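Local coordinates for solute-binding protein (Thermoactinomyces vulgaris, PDB 2ZYO) that binds cyclo- and maltodextrins, here maltotetraose, between its two lobes and probably serves their uptake into the cell, at residues V131-N136 with A244-P249. Residues are numbered along the deposited sequence; the frame is centred on the assembly and turned at random.
Sequences VALIYN and AVINGP
Ile134 and Val245 form a hydrogen-bonded antiparallel pair, with Val245 N to Ile134 O (2.8 Å) the shorter and straighter bond, 169° at the hydrogen. A second such pair joins Ala132 and Asn247; there Ala132 N donates to Asn247 O (3.0 Å) from well above the carbonyl plane, an off-plane approach where strand 242-247 gives way to loop at Gly248. Packing is tightest on the face of Ile134, Val245 and Asn247. With CG1 anti to its carbonyl carbon (chi1 -55°) and the chain extended beyond, Ile134 runs along the neighbouring strand until CD1 sits 3.4 Å from Asn247 O and 3.7 Å from Asn247 CB, while its CB meets Val245 CG2. On the other face the touches are lighter: Leu133 CD1 reaches between Ala244 CB and Ile246 CG1 at 4.0 and 4.1 Å, and Tyr135 is partly exposed, its ring leading away and leaving its CB against Ala244 CB. Asn247 OD1 is hydrogen-bonded to the hydroxyl of pocket residue Tyr176 and accepts a weak bond from Gly248 N (2.9 Å). The two strands lie in a mixed sheet of the periplasmic-binding-protein fold, and strand 242-247 ends beside the sugar pocket.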
loop_
_atom_site.group_PDB
_atom_site.type_symbol
_atom_site.label_atom_id
_atom_site.label_comp_id
_atom_site.label_asym_id
_atom_site.label_seq_id
_atom_site.Cartn_x
_atom_site.Cartn_y
_atom_site.Cartn_z
ATOM N N VAL A 131 6.184 -2.488 2.418
ATOM C CA VAL A 131 7.179 -3.552 2.546
ATOM C C VAL A 131 8.219 -3.142 3.586
ATOM O O VAL A 131 8.365 -1.959 3.906
ATOM C CB VAL A 131 7.871 -3.929 1.198
ATOM C CG1 VAL A 131 6.851 -4.427 0.183
ATOM C CG2 VAL A 131 8.687 -2.772 0.634
ATOM N N ALA A 132 8.915 -4.133 4.125
ATOM C CA ALA A 132 10.029 -3.908 5.042
ATOM C C ALA A 132 10.913 -5.137 4.978
ATOM O O ALA A 132 10.645 -6.052 4.191
ATOM C CB ALA A 132 9.527 -3.667 6.463
ATOM N N LEU A 133 11.961 -5.167 5.794
ATOM C CA LEU A 133 12.832 -6.334 5.848
ATOM C C LEU A 133 12.273 -7.336 6.851
ATOM O O LEU A 133 12.340 -7.121 8.065
ATOM C CB LEU A 133 14.270 -5.939 6.199
ATOM C CG LEU A 133 15.339 -6.998 5.908
ATOM C CD1 LEU A 133 15.557 -7.182 4.408
ATOM C CD2 LEU A 133 16.639 -6.634 6.600
ATOM N N ILE A 134 11.695 -8.415 6.328
ATOM C CA ILE A 134 11.172 -9.494 7.161
ATOM C C ILE A 134 12.243 -10.567 7.237
ATOM O O ILE A 134 12.742 -11.021 6.206
ATOM C CB ILE A 134 9.871 -10.094 6.584
ATOM C CG1 ILE A 134 8.816 -9.000 6.363
ATOM C CG2 ILE A 134 9.333 -11.191 7.501
ATOM C CD1 ILE A 134 7.584 -9.469 5.589
ATOM N N TYR A 135 12.605 -10.970 8.451
ATOM C CA TYR A 135 13.704 -11.914 8.617
ATOM C C TYR A 135 13.407 -13.081 9.553
ATOM O O TYR A 135 12.539 -12.996 10.423
ATOM C CB TYR A 135 15.009 -11.192 8.998
ATOM C CG TYR A 135 14.999 -10.434 10.311
ATOM C CD1 TYR A 135 15.552 -10.991 11.461
ATOM C CD2 TYR A 135 14.474 -9.142 10.392
ATOM C CE1 TYR A 135 15.563 -10.297 12.666
ATOM C CE2 TYR A 135 14.481 -8.438 11.593
ATOM C CZ TYR A 135 15.027 -9.020 12.722
ATOM O OH TYR A 135 15.040 -8.326 13.908
ATOM N N ASN A 136 14.123 -14.179 9.328
ATOM C CA ASN A 136 14.033 -15.372 10.149
ATOM C C ASN A 136 15.020 -15.240 11.305
ATOM O O ASN A 136 16.232 -15.237 11.089
ATOM C CB ASN A 136 14.361 -16.601 9.289
ATOM C CG ASN A 136 14.182 -17.917 10.029
ATOM O OD1 ASN A 136 14.281 -17.986 11.254
ATOM N ND2 ASN A 136 13.941 -18.980 9.272
ATOM N N ALA A 244 16.322 -13.440 5.033
ATOM C CA ALA A 244 15.533 -12.217 4.940
ATOM C C ALA A 244 14.824 -12.081 3.601
ATOM O O ALA A 244 15.351 -12.481 2.561
ATOM C CB ALA A 244 16.413 -10.997 5.196
ATOM N N VAL A 245 13.615 -11.525 3.645
ATOM C CA VAL A 245 12.887 -11.135 2.442
ATOM C C VAL A 245 12.484 -9.666 2.542
ATOM O O VAL A 245 12.487 -9.087 3.634
ATOM C CB VAL A 245 11.619 -12.012 2.193
ATOM C CG1 VAL A 245 11.981 -13.492 2.081
ATOM C CG2 VAL A 245 10.561 -11.792 3.276
ATOM N N ILE A 246 12.168 -9.063 1.399
ATOM C CA ILE A 246 11.528 -7.755 1.381
ATOM C C ILE A 246 10.075 -7.996 0.990
ATOM O O ILE A 246 9.783 -8.396 -0.137
ATOM C CB ILE A 246 12.219 -6.765 0.413
ATOM C CG1 ILE A 246 13.671 -6.528 0.843
ATOM C CG2 ILE A 246 11.448 -5.443 0.359
ATOM C CD1 ILE A 246 14.488 -5.697 -0.122
ATOM N N ASN A 247 9.171 -7.783 1.942
ATOM C CA ASN A 247 7.756 -8.061 1.732
ATOM C C ASN A 247 6.904 -7.282 2.722
ATOM O O ASN A 247 7.433 -6.655 3.640
ATOM C CB ASN A 247 7.487 -9.566 1.854
ATOM C CG ASN A 247 6.322 -10.030 0.995
ATOM O OD1 ASN A 247 5.633 -9.225 0.359
ATOM N ND2 ASN A 247 6.100 -11.342 0.969
ATOM N N GLY A 248 5.589 -7.316 2.525
ATOM C CA GLY A 248 4.666 -6.555 3.358
ATOM C C GLY A 248 3.979 -7.373 4.433
ATOM O O GLY A 248 4.176 -8.586 4.519
ATOM N N PRO A 249 3.163 -6.706 5.266
ATOM C CA PRO A 249 2.467 -7.312 6.406
ATOM C C PRO A 249 1.501 -8.434 6.019
ATOM O O PRO A 249 1.171 -9.276 6.858
ATOM C CB PRO A 249 1.701 -6.134 7.019
ATOM C CG PRO A 249 1.610 -5.121 5.934
ATOM C CD PRO A 249 2.870 -5.267 5.152
#